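Local coordinates for protein glucanase (Klebsiella pneumoniae, PDB 5GY3) that probably hydrolyses internal beta-1,4-glucosidic linkages in cellulose, lichenin and cereal beta-D-glucans, as an endoglucanase of glycosyl hydrolase family 8, at residues V125-R130 and L198-K203; G187-P192 and I254-N259; I92-L97 and W158-E163; L271-L276 and Q300-A305. All blocks are in the same frame, centred on the assembly; numbering follows the deposited sequence.

Contact 1. Residues V125-R130 and L198-K203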
loop_
_atom_site.group_PDB
_atom_site.type_symbol
_atom_site.label_atom_id
_atom_site.label_comp_id
_atom_site.label_asym_id
_atom_site.label_seq_id
_atom_site.Cartn_x
_atom_site.Cartn_y
_atom_site.Cartn_z
ATOM N N VAL A 125 -9.966 9.981 11.376
ATOM C CA VAL A 125 -10.393 11.194 12.056
ATOM C C VAL A 125 -11.302 11.989 11.132
ATOM O O VAL A 125 -11.342 11.776 9.918
ATOM C CB VAL A 125 -9.198 12.061 12.519
ATOM C CG1 VAL A 125 -8.311 11.277 13.489
ATOM C CG2 VAL A 125 -8.401 12.550 11.321
ATOM N N THR A 126 -12.065 12.891 11.741
ATOM C CA THR A 126 -12.872 13.861 11.016
ATOM C C THR A 126 -12.046 15.125 10.825
ATOM O O THR A 126 -11.573 15.704 11.808
ATOM C CB THR A 126 -14.145 14.188 11.797
ATOM O OG1 THR A 126 -14.820 12.976 12.135
ATOM C CG2 THR A 126 -15.064 15.072 10.970
ATOM N N PHE A 127 -11.891 15.567 9.576
ATOM C CA PHE A 127 -11.031 16.711 9.276
ATOM C C PHE A 127 -11.425 17.289 7.925
ATOM O O PHE A 127 -11.666 16.537 6.979
ATOM C CB PHE A 127 -9.560 16.287 9.254
ATOM C CG PHE A 127 -8.582 17.426 9.417
ATOM C CD1 PHE A 127 -8.239 17.889 10.680
ATOM C CD2 PHE A 127 -7.980 18.003 8.311
ATOM C CE1 PHE A 127 -7.319 18.926 10.839
ATOM C CE2 PHE A 127 -7.065 19.033 8.456
ATOM C CZ PHE A 127 -6.731 19.496 9.731
ATOM N N ALA A 128 -11.494 18.624 7.841
ATOM C CA ALA A 128 -11.893 19.311 6.604
ATOM C C ALA A 128 -13.214 18.764 6.052
ATOM O O ALA A 128 -13.425 18.667 4.839
ATOM C CB ALA A 128 -10.777 19.233 5.555
ATOM N N GLY A 129 -14.126 18.407 6.952
ATOM C CA GLY A 129 -15.436 17.944 6.541
ATOM C C GLY A 129 -15.506 16.529 6.013
ATOM O O GLY A 129 -16.529 16.157 5.421
ATOM N N ARG A 130 -14.464 15.723 6.208
ATOM C CA ARG A 130 -14.423 14.366 5.681
ATOM C C ARG A 130 -13.795 13.426 6.702
ATOM O O ARG A 130 -13.128 13.859 7.646
ATOM C CB ARG A 130 -13.638 14.308 4.368
ATOM C CG ARG A 130 -14.382 15.008 3.245
ATOM C CD ARG A 130 -13.855 14.646 1.906
ATOM N NE ARG A 130 -14.471 15.449 0.854
ATOM C CZ ARG A 130 -15.570 15.106 0.195
ATOM N NH1 ARG A 130 -16.208 13.977 0.484
ATOM N NH2 ARG A 130 -16.034 15.905 -0.764
ATOM N N LEU A 198 -2.993 18.321 4.153
ATOM C CA LEU A 198 -4.390 18.731 4.069
ATOM C C LEU A 198 -4.650 19.755 5.167
ATOM O O LEU A 198 -4.529 19.434 6.355
ATOM C CB LEU A 198 -5.320 17.524 4.235
ATOM C CG LEU A 198 -6.814 17.817 4.422
ATOM C CD1 LEU A 198 -7.401 18.503 3.190
ATOM C CD2 LEU A 198 -7.576 16.533 4.754
ATOM N N ARG A 199 -4.983 20.985 4.774
ATOM C CA ARG A 199 -5.333 22.014 5.742
ATOM C C ARG A 199 -6.805 21.876 6.136
ATOM O O ARG A 199 -7.614 21.285 5.415
ATOM C CB ARG A 199 -5.050 23.408 5.160
ATOM C CG ARG A 199 -4.974 24.527 6.190
ATOM C CD ARG A 199 -4.425 25.818 5.564
ATOM N NE ARG A 199 -5.368 26.428 4.629
ATOM C CZ ARG A 199 -5.139 27.560 3.966
ATOM N NH1 ARG A 199 -3.985 28.199 4.124
ATOM N NH2 ARG A 199 -6.061 28.053 3.142
ATOM N N ALA A 200 -7.152 22.430 7.306
ATOM C CA ALA A 200 -8.477 22.191 7.872
ATOM C C ALA A 200 -9.604 22.804 7.051
ATOM O O ALA A 200 -10.767 22.443 7.267
ATOM C CB ALA A 200 -8.544 22.705 9.320
ATOM N N ASP A 201 -9.306 23.702 6.116
ATOM C CA ASP A 201 -10.328 24.216 5.214
ATOM C C ASP A 201 -10.433 23.415 3.927
ATOM O O ASP A 201 -11.222 23.780 3.048
ATOM C CB ASP A 201 -10.059 25.688 4.871
ATOM C CG ASP A 201 -8.788 25.880 4.052
ATOM O OD1 ASP A 201 -7.883 25.024 4.135
ATOM O OD2 ASP A 201 -8.691 26.902 3.328
ATOM N N GLY A 202 -9.650 22.352 3.787
ATOM C CA GLY A 202 -9.672 21.531 2.601
ATOM C C GLY A 202 -8.538 21.787 1.629
ATOM O O GLY A 202 -8.384 21.017 0.678
ATOM N N LYS A 203 -7.750 22.845 1.828
ATOM C CA LYS A 203 -6.670 23.142 0.890
ATOM C C LYS A 203 -5.574 22.093 1.011
ATOM O O LYS A 203 -5.133 21.778 2.118
ATOM C CB LYS A 203 -6.091 24.532 1.166
ATOM C CG LYS A 203 -4.938 24.915 0.237
ATOM C CD LYS A 203 -4.249 26.198 0.695
ATOM C CE LYS A 203 -3.105 26.581 -0.237
ATOM N NZ LYS A 203 -2.370 27.767 0.283
#
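L198 meets F127 where two beta hairpins lean against each other at the surface, a worked case of turns docking without sharing a sheet. One hairpin, 124-127 with 130-133, closes with a type I' turn from F127 to R130; the other, 196-199 with 204-206, closes with a type I turn and G1 bulge. The side chains of L198 and F127 slide past one another in opposite directions, bringing L198 CD2 to 3.9 Å from F127 CD2, while the leucine's CD1 lies beside A128 CB. Its carbonyl oxygen also approaches the ring, 3.3 Å from F127 CE2. F127 CG stands anti to the backbone N (chi1 -161°), and beyond it the ring reaches across to the second turn. R199 turns its CB away and opens that turn, its carbonyl accepting from G202 N. A200 sets CB 3.7 Å from F127 CZ, and its O receives a CA-H...O contact from A128 CA at 3.4 Å. D201 braces the turn from within: R199 grips the carboxylate side-on, with NE on OD1 and NH2 on OD2. G202, the bulge residue, brings its N to 3.8 Å from A128 CB. K203 N then binds D201 OD1, forming an Asx turn, and reaches it from the face opposite to R199 NE. Further along the same lysine, CD rests 3.5 Å above the guanidinium plane of R199, offset toward its rim.

Contact 2. Residues G187-P192 and I254-N259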
loop_
_atom_site.group_PDB
_atom_site.type_symbol
_atom_site.label_atom_id
_atom_site.label_comp_id
_atom_site.label_asym_id
_atom_site.label_seq_id
_atom_site.Cartn_x
_atom_site.Cartn_y
_atom_site.Cartn_z
ATOM N N GLY A 187 1.190 20.810 -10.595
ATOM C CA GLY A 187 2.040 20.957 -11.765
ATOM C C GLY A 187 1.341 20.548 -13.051
ATOM O O GLY A 187 0.125 20.388 -13.124
ATOM N N LYS A 188 2.155 20.369 -14.090
ATOM C CA LYS A 188 1.595 20.010 -15.390
ATOM C C LYS A 188 1.140 18.558 -15.467
ATOM O O LYS A 188 0.349 18.221 -16.359
ATOM C CB LYS A 188 2.623 20.289 -16.485
ATOM C CG LYS A 188 3.027 21.743 -16.571
ATOM C CD LYS A 188 4.151 21.912 -17.581
ATOM C CE LYS A 188 4.453 23.381 -17.820
ATOM N NZ LYS A 188 5.478 23.550 -18.885
ATOM N N SER A 189 1.620 17.684 -14.574
ATOM C CA SER A 189 1.159 16.299 -14.595
ATOM C C SER A 189 -0.161 16.104 -13.852
ATOM O O SER A 189 -0.805 15.069 -14.041
ATOM C CB SER A 189 2.213 15.376 -13.982
ATOM O OG SER A 189 2.298 15.602 -12.580
ATOM N N HIS A 190 -0.561 17.067 -13.016
ATOM C CA HIS A 190 -1.774 16.966 -12.196
ATOM C C HIS A 190 -1.773 15.690 -11.363
ATOM O O HIS A 190 -2.815 15.070 -11.133
ATOM C CB HIS A 190 -3.042 17.049 -13.053
ATOM C CG HIS A 190 -3.071 18.245 -13.950
ATOM N ND1 HIS A 190 -3.255 19.524 -13.473
ATOM C CD2 HIS A 190 -2.937 18.358 -15.293
ATOM C CE1 HIS A 190 -3.235 20.376 -14.485
ATOM N NE2 HIS A 190 -3.035 19.694 -15.599
ATOM N N LEU A 191 -0.596 15.296 -10.896
ATOM C CA LEU A 191 -0.481 14.084 -10.102
ATOM C C LEU A 191 -0.245 14.417 -8.634
ATOM O O LEU A 191 0.297 15.476 -8.305
ATOM C CB LEU A 191 0.669 13.207 -10.616
ATOM C CG LEU A 191 0.435 12.521 -11.964
ATOM C CD1 LEU A 191 1.706 11.846 -12.399
ATOM C CD2 LEU A 191 -0.713 11.491 -11.862
ATOM N N PRO A 192 -0.626 13.524 -7.724
ATOM C CA PRO A 192 -0.294 13.715 -6.306
ATOM C C PRO A 192 1.129 13.268 -5.985
ATOM O O PRO A 192 1.718 12.419 -6.655
ATOM C CB PRO A 192 -1.317 12.823 -5.595
ATOM C CG PRO A 192 -1.470 11.665 -6.541
ATOM C CD PRO A 192 -1.345 12.254 -7.949
ATOM N N ILE A 254 8.298 12.009 -10.711
ATOM C CA ILE A 254 8.189 13.402 -11.142
ATOM C C ILE A 254 7.985 14.287 -9.920
ATOM O O ILE A 254 7.229 13.947 -9.004
ATOM C CB ILE A 254 7.053 13.605 -12.178
ATOM C CG1 ILE A 254 6.870 15.097 -12.481
ATOM C CG2 ILE A 254 5.732 12.995 -11.694
ATOM C CD1 ILE A 254 6.005 15.374 -13.694
ATOM N N ASN A 255 8.706 15.405 -9.877
ATOM C CA ASN A 255 8.445 16.442 -8.881
ATOM C C ASN A 255 7.204 17.206 -9.333
ATOM O O ASN A 255 7.228 17.891 -10.361
ATOM C CB ASN A 255 9.661 17.354 -8.751
ATOM C CG ASN A 255 9.488 18.428 -7.689
ATOM O OD1 ASN A 255 8.453 19.100 -7.607
ATOM N ND2 ASN A 255 10.518 18.604 -6.874
ATOM N N VAL A 256 6.099 17.077 -8.591
ATOM C CA VAL A 256 4.839 17.635 -9.087
ATOM C C VAL A 256 4.760 19.134 -8.863
ATOM O O VAL A 256 3.872 19.789 -9.425
ATOM C CB VAL A 256 3.614 16.936 -8.464
ATOM C CG1 VAL A 256 3.625 15.433 -8.802
ATOM C CG2 VAL A 256 3.570 17.153 -6.963
ATOM N N SER A 257 5.687 19.702 -8.091
ATOM C CA SER A 257 5.723 21.145 -7.875
ATOM C C SER A 257 6.538 21.864 -8.940
ATOM O O SER A 257 6.153 22.951 -9.382
ATOM C CB SER A 257 6.289 21.460 -6.492
ATOM O OG SER A 257 5.318 21.197 -5.498
ATOM N N THR A 258 7.655 21.274 -9.364
ATOM C CA THR A 258 8.541 21.896 -10.339
ATOM C C THR A 258 8.461 21.265 -11.720
ATOM O O THR A 258 9.011 21.838 -12.670
ATOM C CB THR A 258 9.999 21.822 -9.871
ATOM O OG1 THR A 258 10.443 20.455 -9.932
ATOM C CG2 THR A 258 10.128 22.351 -8.456
ATOM N N ASN A 259 7.847 20.087 -11.841
ATOM C CA ASN A 259 7.731 19.290 -13.066
ATOM C C ASN A 259 9.041 18.630 -13.475
ATOM O O ASN A 259 9.091 17.971 -14.521
ATOM C CB ASN A 259 7.157 20.114 -14.222
ATOM C CG ASN A 259 5.806 20.707 -13.871
ATOM O OD1 ASN A 259 4.910 19.992 -13.412
ATOM N ND2 ASN A 259 5.667 22.022 -14.032
HETATM O O HOH W 1 3.535 17.983 -12.204
#
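G187 and V256 bring their CA atoms within 5.1 Å, and G187, with positive phi (68°) and no side chain in the way, sets its CA directly against two oxygens, V256 O at 3.2 Å from G187 CA and N259 OD1 a little farther. The one direct hydrogen bond runs from K188 N to N259 OD1, 2.9 Å long, with the donor tilted 30° from the amide plane; N259 CG stands anti to its own carbonyl carbon (chi1 -57°). A water adds a second grip: it accepts from S189 N and appears to donate to the same OD1. The K188 side chain crosses that of N259 at about a right angle, its CG 3.7 Å from N259 ND2. What sets N259 here is the loop that leaves strand 254-255, built on an Asx turn. N255 OD1 accepts from S257 N in the carbonyl plane and from T258 N above it, while N259 N returns to N255 O. Beside these polar links the contact is apolar. I254 CD1 packs 3.8 Å from S189 CB, and V256 CG1 sits against L191, 3.4 Å from its carbonyl O and 4.1 Å from its CB. W241 and W238 of helix 236-243 cover this side, W241 touching S189 and I254, W238 touching L191 and P192.

Contact 3. Residues I92-L97 and W158-E163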
loop_
_atom_site.group_PDB
_atom_site.type_symbol
_atom_site.label_atom_id
_atom_site.label_comp_id
_atom_site.label_asym_id
_atom_site.label_seq_id
_atom_site.Cartn_x
_atom_site.Cartn_y
_atom_site.Cartn_z
ATOM N N ILE A 92 -2.366 -6.201 6.194
ATOM C CA ILE A 92 -2.430 -7.375 7.064
ATOM C C ILE A 92 -3.880 -7.774 7.312
ATOM O O ILE A 92 -4.246 -8.949 7.190
ATOM C CB ILE A 92 -1.682 -7.103 8.384
ATOM C CG1 ILE A 92 -0.167 -6.992 8.134
ATOM C CG2 ILE A 92 -2.004 -8.189 9.417
ATOM C CD1 ILE A 92 0.636 -6.284 9.274
ATOM N N ALA A 93 -4.729 -6.803 7.671
ATOM C CA ALA A 93 -6.127 -7.125 7.945
ATOM C C ALA A 93 -6.827 -7.627 6.691
ATOM O O ALA A 93 -7.707 -8.494 6.762
ATOM C CB ALA A 93 -6.859 -5.903 8.507
ATOM N N TRP A 94 -6.478 -7.056 5.541
ATOM C CA TRP A 94 -7.071 -7.473 4.274
ATOM C C TRP A 94 -6.643 -8.889 3.917
ATOM O O TRP A 94 -7.472 -9.714 3.513
ATOM C CB TRP A 94 -6.650 -6.482 3.183
ATOM C CG TRP A 94 -7.319 -6.655 1.869
ATOM C CD1 TRP A 94 -8.529 -7.249 1.616
ATOM C CD2 TRP A 94 -6.821 -6.204 0.612
ATOM N NE1 TRP A 94 -8.810 -7.191 0.270
ATOM C CE2 TRP A 94 -7.777 -6.550 -0.366
ATOM C CE3 TRP A 94 -5.657 -5.532 0.215
ATOM C CZ2 TRP A 94 -7.594 -6.265 -1.717
ATOM C CZ3 TRP A 94 -5.489 -5.232 -1.130
ATOM C CH2 TRP A 94 -6.457 -5.591 -2.076
ATOM N N ALA A 95 -5.352 -9.193 4.083
ATOM C CA ALA A 95 -4.874 -10.547 3.825
ATOM C C ALA A 95 -5.585 -11.569 4.711
ATOM O O ALA A 95 -5.930 -12.668 4.249
ATOM C CB ALA A 95 -3.360 -10.606 4.029
ATOM N N LEU A 96 -5.812 -11.224 5.984
ATOM C CA LEU A 96 -6.516 -12.127 6.897
ATOM C C LEU A 96 -7.948 -12.369 6.448
ATOM O O LEU A 96 -8.437 -13.505 6.495
ATOM C CB LEU A 96 -6.495 -11.559 8.318
ATOM C CG LEU A 96 -5.134 -11.736 8.999
ATOM C CD1 LEU A 96 -4.942 -10.767 10.170
ATOM C CD2 LEU A 96 -4.963 -13.198 9.451
ATOM N N LEU A 97 -8.645 -11.315 6.020
ATOM C CA LEU A 97 -9.989 -11.492 5.482
ATOM C C LEU A 97 -9.976 -12.445 4.289
ATOM O O LEU A 97 -10.804 -13.363 4.190
ATOM C CB LEU A 97 -10.557 -10.127 5.101
ATOM C CG LEU A 97 -12.058 -9.935 5.155
ATOM C CD1 LEU A 97 -12.534 -10.352 6.547
ATOM C CD2 LEU A 97 -12.362 -8.467 4.896
ATOM N N TRP A 158 -10.486 -1.454 1.545
ATOM C CA TRP A 158 -11.611 -0.806 2.214
ATOM C C TRP A 158 -12.942 -1.380 1.738
ATOM O O TRP A 158 -13.876 -1.545 2.533
ATOM C CB TRP A 158 -11.568 0.698 1.971
ATOM C CG TRP A 158 -10.372 1.372 2.577
ATOM C CD1 TRP A 158 -9.385 0.792 3.323
ATOM C CD2 TRP A 158 -10.041 2.762 2.481
ATOM N NE1 TRP A 158 -8.466 1.739 3.707
ATOM C CE2 TRP A 158 -8.843 2.956 3.196
ATOM C CE3 TRP A 158 -10.651 3.864 1.861
ATOM C CZ2 TRP A 158 -8.239 4.210 3.320
ATOM C CZ3 TRP A 158 -10.049 5.110 1.974
ATOM C CH2 TRP A 158 -8.856 5.273 2.699
ATOM N N ARG A 159 -13.051 -1.678 0.441
ATOM C CA ARG A 159 -14.286 -2.269 -0.066
ATOM C C ARG A 159 -14.502 -3.648 0.548
ATOM O O ARG A 159 -15.617 -3.982 0.963
ATOM C CB ARG A 159 -14.248 -2.340 -1.601
ATOM C CG ARG A 159 -15.490 -2.958 -2.243
ATOM C CD ARG A 159 -15.135 -3.883 -3.388
ATOM N NE ARG A 159 -13.811 -4.523 -3.163
ATOM C CZ ARG A 159 -13.636 -5.777 -2.778
ATOM N NH1 ARG A 159 -14.695 -6.532 -2.581
ATOM N NH2 ARG A 159 -12.416 -6.245 -2.619
ATOM N N ALA A 160 -13.434 -4.446 0.652
ATOM C CA ALA A 160 -13.539 -5.753 1.292
ATOM C C ALA A 160 -13.949 -5.623 2.751
ATOM O O ALA A 160 -14.793 -6.390 3.233
ATOM C CB ALA A 160 -12.208 -6.505 1.188
ATOM N N PHE A 161 -13.357 -4.667 3.475
ATOM C CA PHE A 161 -13.752 -4.454 4.868
ATOM C C PHE A 161 -15.247 -4.175 4.969
ATOM O O PHE A 161 -15.950 -4.749 5.814
ATOM C CB PHE A 161 -12.977 -3.283 5.477
ATOM C CG PHE A 161 -11.476 -3.468 5.538
ATOM C CD1 PHE A 161 -10.896 -4.721 5.436
ATOM C CD2 PHE A 161 -10.655 -2.358 5.712
ATOM C CE1 PHE A 161 -9.504 -4.880 5.507
ATOM C CE2 PHE A 161 -9.271 -2.501 5.792
ATOM C CZ PHE A 161 -8.693 -3.769 5.676
ATOM N N ALA A 162 -15.744 -3.272 4.119
ATOM C CA ALA A 162 -17.148 -2.874 4.189
ATOM C C ALA A 162 -18.093 -4.050 3.978
ATOM O O ALA A 162 -19.180 -4.083 4.563
ATOM C CB ALA A 162 -17.437 -1.787 3.157
ATOM N N GLU A 163 -17.712 -5.012 3.137
ATOM C CA GLU A 163 -18.561 -6.179 2.918
ATOM C C GLU A 163 -18.670 -7.065 4.151
ATOM O O GLU A 163 -19.593 -7.888 4.224
ATOM C CB GLU A 163 -18.032 -7.006 1.765
ATOM C CG GLU A 163 -17.874 -6.239 0.476
ATOM C CD GLU A 163 -17.369 -7.129 -0.643
ATOM O OE1 GLU A 163 -16.194 -7.568 -0.591
ATOM O OE2 GLU A 163 -18.148 -7.408 -1.577
HETATM O O HOH W 2 -10.844 -8.861 -1.159
#
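F161 turns the edge of its ring to the backbone of W94, with CE1 3.7 Å from W94 N, which lies in the ring plane. F161 CG stands anti to its own carbonyl carbon (chi1 -62°), beside the backbone N. Farther out, the ring's CZ lies 4.0 Å from A93 CB. L97 CD2 also comes at the edge, beside CD1, and continues to the backbone, 3.6 Å from A160 O. A160 supplies the other centre of the contact: its CB sits obliquely against the pyrrole part of W94, 3.6 Å from NE1. That methyl is all the side chain the alanine has to offer, and the indole lies against it. The axes of these short segments pass 10.0 Å apart and cross at 54°. In the next shell, W170 meets F161 edge-to-face, and W227 meets the indole of W94 with the planes inclined. T116 and I115 of helix 106-123 touch F161 and A93 respectively. The family 8 catalytic domain is an (alpha/alpha)6 barrel, and helix 86-103 also carries, near its start, D87, the predicted nucleophile. A single water accepts from W94 NE1 at 3.0 Å and, weakly, from R159 NH2, whose arginine is held by a salt bridge to E163. The direct contact is therefore apolar and van der Waals in nature, while the indole N-H is satisfied by the water.

Contact 4. Residues L271-L276 and Q300-A305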
loop_
_atom_site.group_PDB
_atom_site.type_symbol
_atom_site.label_atom_id
_atom_site.label_comp_id
_atom_site.label_asym_id
_atom_site.label_seq_id
_atom_site.Cartn_x
_atom_site.Cartn_y
_atom_site.Cartn_z
ATOM N N LEU A 271 7.395 -0.649 -13.865
ATOM C CA LEU A 271 6.890 -0.790 -15.222
ATOM C C LEU A 271 5.627 -1.643 -15.256
ATOM O O LEU A 271 4.729 -1.384 -16.064
ATOM C CB LEU A 271 7.984 -1.387 -16.108
ATOM C CG LEU A 271 7.668 -1.606 -17.584
ATOM C CD1 LEU A 271 7.210 -0.306 -18.207
ATOM C CD2 LEU A 271 8.905 -2.160 -18.309
ATOM N N ALA A 272 5.532 -2.642 -14.373
ATOM C CA ALA A 272 4.315 -3.446 -14.286
ATOM C C ALA A 272 3.116 -2.600 -13.867
ATOM O O ALA A 272 2.009 -2.782 -14.384
ATOM C CB ALA A 272 4.526 -4.611 -13.318
ATOM N N VAL A 273 3.313 -1.649 -12.954
ATOM C CA VAL A 273 2.213 -0.744 -12.615
ATOM C C VAL A 273 1.834 0.123 -13.811
ATOM O O VAL A 273 0.650 0.390 -14.053
ATOM C CB VAL A 273 2.577 0.117 -11.389
ATOM C CG1 VAL A 273 1.518 1.211 -11.155
ATOM C CG2 VAL A 273 2.706 -0.761 -10.157
ATOM N N ARG A 274 2.828 0.596 -14.570
ATOM C CA ARG A 274 2.530 1.361 -15.777
ATOM C C ARG A 274 1.682 0.538 -16.745
ATOM O O ARG A 274 0.679 1.032 -17.275
ATOM C CB ARG A 274 3.830 1.833 -16.438
ATOM C CG ARG A 274 3.658 2.620 -17.740
ATOM C CD ARG A 274 3.688 1.679 -18.923
ATOM N NE ARG A 274 3.619 2.374 -20.201
ATOM C CZ ARG A 274 3.188 1.792 -21.311
ATOM N NH1 ARG A 274 3.152 2.469 -22.455
ATOM N NH2 ARG A 274 2.779 0.531 -21.261
ATOM N N ASP A 275 2.075 -0.722 -16.987
ATOM C CA ASP A 275 1.323 -1.579 -17.904
ATOM C C ASP A 275 -0.096 -1.803 -17.400
ATOM O O ASP A 275 -1.058 -1.758 -18.180
ATOM C CB ASP A 275 2.019 -2.931 -18.083
ATOM C CG ASP A 275 3.267 -2.859 -18.961
ATOM O OD1 ASP A 275 3.462 -1.858 -19.677
ATOM O OD2 ASP A 275 4.053 -3.831 -18.930
ATOM N N LEU A 276 -0.242 -2.041 -16.094
ATOM C CA LEU A 276 -1.574 -2.187 -15.515
ATOM C C LEU A 276 -2.400 -0.925 -15.722
ATOM O O LEU A 276 -3.581 -0.997 -16.093
ATOM C CB LEU A 276 -1.469 -2.530 -14.024
ATOM C CG LEU A 276 -2.791 -2.710 -13.263
ATOM C CD1 LEU A 276 -3.592 -3.900 -13.811
ATOM C CD2 LEU A 276 -2.536 -2.880 -11.777
ATOM N N GLN A 300 4.136 -8.875 -8.538
ATOM C CA GLN A 300 3.136 -9.870 -8.188
ATOM C C GLN A 300 1.822 -9.238 -7.757
ATOM O O GLN A 300 0.763 -9.833 -7.972
ATOM C CB GLN A 300 3.660 -10.768 -7.082
ATOM C CG GLN A 300 4.805 -11.649 -7.519
ATOM C CD GLN A 300 5.435 -12.313 -6.337
ATOM O OE1 GLN A 300 5.043 -13.416 -5.951
ATOM N NE2 GLN A 300 6.400 -11.639 -5.730
ATOM N N LEU A 301 1.874 -8.060 -7.126
ATOM C CA LEU A 301 0.645 -7.365 -6.758
ATOM C C LEU A 301 -0.114 -6.907 -7.995
ATOM O O LEU A 301 -1.354 -6.935 -8.021
ATOM C CB LEU A 301 0.969 -6.175 -5.866
ATOM C CG LEU A 301 1.540 -6.488 -4.487
ATOM C CD1 LEU A 301 2.090 -5.219 -3.869
ATOM C CD2 LEU A 301 0.465 -7.115 -3.598
ATOM N N VAL A 302 0.616 -6.485 -9.032
ATOM C CA VAL A 302 -0.024 -6.117 -10.292
ATOM C C VAL A 302 -0.742 -7.320 -10.889
ATOM O O VAL A 302 -1.886 -7.218 -11.344
ATOM C CB VAL A 302 1.018 -5.521 -11.262
ATOM C CG1 VAL A 302 0.481 -5.487 -12.679
ATOM C CG2 VAL A 302 1.378 -4.117 -10.815
ATOM N N TRP A 303 -0.095 -8.487 -10.860
ATOM C CA TRP A 303 -0.722 -9.705 -11.363
ATOM C C TRP A 303 -1.970 -10.055 -10.561
ATOM O O TRP A 303 -3.017 -10.377 -11.139
ATOM C CB TRP A 303 0.284 -10.854 -11.328
ATOM C CG TRP A 303 -0.255 -12.138 -11.889
ATOM C CD1 TRP A 303 -0.498 -13.293 -11.203
ATOM C CD2 TRP A 303 -0.639 -12.385 -13.246
ATOM N NE1 TRP A 303 -0.997 -14.250 -12.056
ATOM C CE2 TRP A 303 -1.093 -13.718 -13.315
ATOM C CE3 TRP A 303 -0.635 -11.611 -14.413
ATOM C CZ2 TRP A 303 -1.542 -14.294 -14.505
ATOM C CZ3 TRP A 303 -1.078 -12.182 -15.592
ATOM C CH2 TRP A 303 -1.523 -13.513 -15.630
ATOM N N LEU A 304 -1.881 -9.969 -9.227
ATOM C CA LEU A 304 -3.037 -10.211 -8.369
ATOM C C LEU A 304 -4.164 -9.227 -8.653
ATOM O O LEU A 304 -5.341 -9.607 -8.689
ATOM C CB LEU A 304 -2.617 -10.116 -6.906
ATOM C CG LEU A 304 -3.688 -10.457 -5.883
ATOM C CD1 LEU A 304 -4.325 -11.807 -6.210
ATOM C CD2 LEU A 304 -3.059 -10.482 -4.519
ATOM N N ALA A 305 -3.825 -7.946 -8.822
ATOM C CA ALA A 305 -4.837 -6.954 -9.162
ATOM C C ALA A 305 -5.558 -7.327 -10.451
ATOM O O ALA A 305 -6.787 -7.210 -10.542
ATOM C CB ALA A 305 -4.193 -5.569 -9.276
#
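V302 and L276 owe their meeting to two first torsions: V302 CG1 stands anti to its backbone N (chi1 164°), which puts CG2 anti to the carbonyl carbon, and L276 CG is likewise anti to its N (chi1 180°). The valine's fork is thereby divided between two turns of the facing helix. CG1 reaches the later turn, 3.8 Å from L276 CB, and also lies 3.5 Å from A272 O. CG2 serves the earlier one, 3.7 Å from V273 CG2 and 4.1 Å from A272 CB. Seen as an example of helix packing, one branched residue here enters between A272, V273 and L276 and takes part in three of the four residue contacts. V273 and V302 cross obliquely, whereas L276 and V302 slide past each other in opposite directions, and the leucine runs on until its CD2 is 4.0 Å from A305 CB. The side chains meet through carbon alone, and the polar backbone atoms they touch are met by methyl groups. A272 O, beside V302 CG1, accepts from L276 N within its helix and from Q282 NE2. The axes of the short segments are 9.3 Å apart and only 21° from parallel, although these helices follow one another in the chain, so the linker between them must double back; Q282 in that linker touches V302. Both helices are consistent with the all-helical (alpha/alpha)6 barrel of family 8. Helix 220-228 closes over L276 through L223 and S226 and over A305 through W227, while helix 29-41 packs on L301 and L304 and helix 2-11 on Q300.

Overall arrangement
The four contacts sample different layers of one catalytic domain. Contacts 3 and 4 are buried helix pairs, each centred about 13 Å from the middle of the chain, with nearest atoms about 6 Å apart; W227 bridges them, touching W94 in one and A305 in the other. Contact 3 is also the one close to the active site, the W94 side chain lying about 9 Å from that of D87, the predicted nucleophile. Contacts 1 and 2 join strand ends and the turns or loops beside them, about 22 and 21 Å from the chain centre. Their segments alternate along the sequence. Contacts 1 and 4, with centres 32 Å apart, lie on opposite sides of the chain's centre, as do contacts 2 and 3.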